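PDB 1XJU: SAR-endolysin from Enterobacteria phage P1, which degrades host peptidoglycan by hydrolysing its beta-1,4 glycosidic bonds, acting with pinholin and spanin proteins in the lysis that releases phage particles. Local coordinates for residues Pro74-Ser79 / Arg147-Thr152. Residues are numbered along the deposited sequence; the frame is centred on the assembly and turned at random.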
loop_
_atom_site.group_PDB
_atom_site.type_symbol
_atom_site.label_atom_id
_atom_site.label_comp_id
_atom_site.label_asym_id
_atom_site.label_seq_id
_atom_site.Cartn_x
_atom_site.Cartn_y
_atom_site.Cartn_z
ATOM N N PRO A 74 -13.471 -0.664 9.939
ATOM C CA PRO A 74 -13.036 -1.555 10.995
ATOM C C PRO A 74 -11.533 -1.711 10.996
ATOM O O PRO A 74 -10.867 -1.398 9.987
ATOM C CB PRO A 74 -13.688 -2.888 10.636
ATOM C CG PRO A 74 -14.555 -2.624 9.498
ATOM C CD PRO A 74 -14.201 -1.344 8.862
ATOM N N ASP A 75 -10.989 -2.177 12.104
ATOM C CA ASP A 75 -9.545 -2.317 12.243
ATOM C C ASP A 75 -8.913 -3.200 11.199
ATOM O O ASP A 75 -7.804 -2.870 10.750
ATOM C CB ASP A 75 -9.190 -2.885 13.613
ATOM C CG ASP A 75 -9.191 -1.859 14.738
ATOM O OD1 ASP A 75 -9.398 -0.647 14.575
ATOM O OD2 ASP A 75 -8.962 -2.251 15.906
ATOM N N ASN A 76 -9.517 -4.299 10.775
ATOM C CA ASN A 76 -8.846 -5.142 9.817
ATOM C C ASN A 76 -8.698 -4.455 8.459
ATOM O O ASN A 76 -7.577 -4.449 7.906
ATOM C CB ASN A 76 -9.595 -6.464 9.661
ATOM C CG ASN A 76 -9.474 -7.378 10.850
ATOM O OD1 ASN A 76 -8.543 -7.232 11.663
ATOM N ND2 ASN A 76 -10.421 -8.311 10.984
ATOM N N ALA A 77 -9.753 -3.838 7.958
ATOM C CA ALA A 77 -9.647 -3.116 6.712
ATOM C C ALA A 77 -8.653 -1.963 6.843
ATOM O O ALA A 77 -7.828 -1.701 5.940
ATOM C CB ALA A 77 -10.991 -2.622 6.256
ATOM N N PHE A 78 -8.728 -1.222 7.933
ATOM C CA PHE A 78 -7.819 -0.116 8.141
ATOM C C PHE A 78 -6.383 -0.592 8.100
ATOM O O PHE A 78 -5.505 0.091 7.512
ATOM C CB PHE A 78 -8.086 0.549 9.486
ATOM C CG PHE A 78 -7.129 1.661 9.789
ATOM C CD1 PHE A 78 -7.321 2.913 9.253
ATOM C CD2 PHE A 78 -5.966 1.402 10.503
ATOM C CE1 PHE A 78 -6.381 3.899 9.465
ATOM C CE2 PHE A 78 -5.035 2.390 10.658
ATOM C CZ PHE A 78 -5.257 3.613 10.164
ATOM N N SER A 79 -6.121 -1.679 8.749
ATOM C CA SER A 79 -4.753 -2.208 8.883
ATOM C C SER A 79 -4.256 -2.754 7.566
ATOM O O SER A 79 -3.090 -2.506 7.192
ATOM C CB SER A 79 -4.761 -3.293 9.947
ATOM O OG SER A 79 -5.090 -2.757 11.220
ATOM N N ARG A 147 -5.838 -8.435 1.338
ATOM C CA ARG A 147 -7.262 -8.562 1.054
ATOM C C ARG A 147 -7.933 -9.516 2.020
ATOM O O ARG A 147 -9.011 -9.223 2.512
ATOM C CB ARG A 147 -7.471 -8.975 -0.385
ATOM C CG ARG A 147 -8.886 -9.394 -0.742
ATOM C CD ARG A 147 -9.020 -9.938 -2.136
ATOM N NE ARG A 147 -8.453 -11.295 -2.194
ATOM C CZ ARG A 147 -8.117 -11.943 -3.328
ATOM N NH1 ARG A 147 -7.528 -13.132 -3.241
ATOM N NH2 ARG A 147 -8.330 -11.418 -4.534
ATOM N N GLN A 148 -7.308 -10.630 2.318
ATOM C CA GLN A 148 -7.926 -11.559 3.249
ATOM C C GLN A 148 -8.022 -10.989 4.637
ATOM O O GLN A 148 -9.063 -11.225 5.304
ATOM C CB GLN A 148 -7.210 -12.871 3.201
ATOM C CG GLN A 148 -7.385 -13.575 1.812
ATOM C CD GLN A 148 -8.854 -13.557 1.214
ATOM O OE1 GLN A 148 -9.117 -12.878 0.205
ATOM N NE2 GLN A 148 -9.787 -14.286 1.852
ATOM N N LEU A 149 -7.015 -10.266 5.088
ATOM C CA LEU A 149 -7.147 -9.565 6.348
ATOM C C LEU A 149 -8.298 -8.557 6.307
ATOM O O LEU A 149 -9.161 -8.535 7.186
ATOM C CB LEU A 149 -5.851 -8.848 6.715
ATOM C CG LEU A 149 -5.947 -7.930 7.919
ATOM C CD1 LEU A 149 -6.369 -8.688 9.186
ATOM C CD2 LEU A 149 -4.588 -7.234 8.157
ATOM N N CYS A 150 -8.310 -7.754 5.254
ATOM C CA CYS A 150 -9.271 -6.690 5.067
ATOM C C CYS A 150 -10.701 -7.201 5.184
ATOM O O CYS A 150 -11.554 -6.555 5.800
ATOM C CB CYS A 150 -8.963 -6.108 3.682
ATOM S SG CYS A 150 -9.703 -4.526 3.231
ATOM N N LEU A 151 -10.971 -8.358 4.587
ATOM C CA LEU A 151 -12.320 -8.912 4.513
ATOM C C LEU A 151 -12.725 -9.610 5.786
ATOM O O LEU A 151 -13.924 -9.956 5.935
ATOM C CB LEU A 151 -12.404 -9.926 3.385
ATOM C CG LEU A 151 -12.286 -9.367 1.978
ATOM C CD1 LEU A 151 -12.094 -10.486 0.970
ATOM C CD2 LEU A 151 -13.514 -8.564 1.688
ATOM N N THR A 152 -11.812 -9.850 6.713
ATOM C CA THR A 152 -12.142 -10.641 7.910
ATOM C C THR A 152 -13.087 -9.852 8.805
ATOM O O THR A 152 -12.773 -8.745 9.274
ATOM C CB THR A 152 -10.874 -10.972 8.651
ATOM O OG1 THR A 152 -10.031 -11.805 7.822
ATOM C CG2 THR A 152 -11.127 -11.759 9.944
HETATM O O HOH W 1 -12.349 -5.003 8.067
#
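Asn76 donates from ND2 to the backbone O of Thr152, at 2.9 Å and nearly straight (168°). The acceptor lies in the plane of the Asn76 amide, but ND2 sits above the plane of the Thr152 carbonyl. CB of Thr152 is 3.6 Å from ND2 of Asn76. The CB bond of Asn76 points toward 147-152, and its CG, anti to the carbonyl carbon (chi1 -71°), lies 3.8 Å from CD1 of Leu149. OD1 of Asn76 meets the same CD1 at 3.6 Å, and these two side chains cross at about a right angle. OD1 also accepts from ND2 of Asn3. With the ND2 bond to Thr152, both ends of the amide are held, which fixes its flip. Beside it, the CA atoms of Ala77 and Cys150 are 4.0 Å apart. SG of Cys150 packs against CA and CB of Ala77, 3.8 Å from CB. A water accepts from N of Ala77 and donates to O of Cys150.

In the second shell, OG1 of Thr152 bonds to O of Gln148 at 2.8 Å. Cys150 is tied by its disulfide to Cys122 of helix 118-123, and Leu149 also packs on helix 4-10. The short segments 75-79 and 147-151 run roughly antiparallel, at 153°, and their axes approach to 7.4 Å. The pair joins the start of helix 75-88 to the end of helix 137-151 in this phage-type lysozyme, away from the active site.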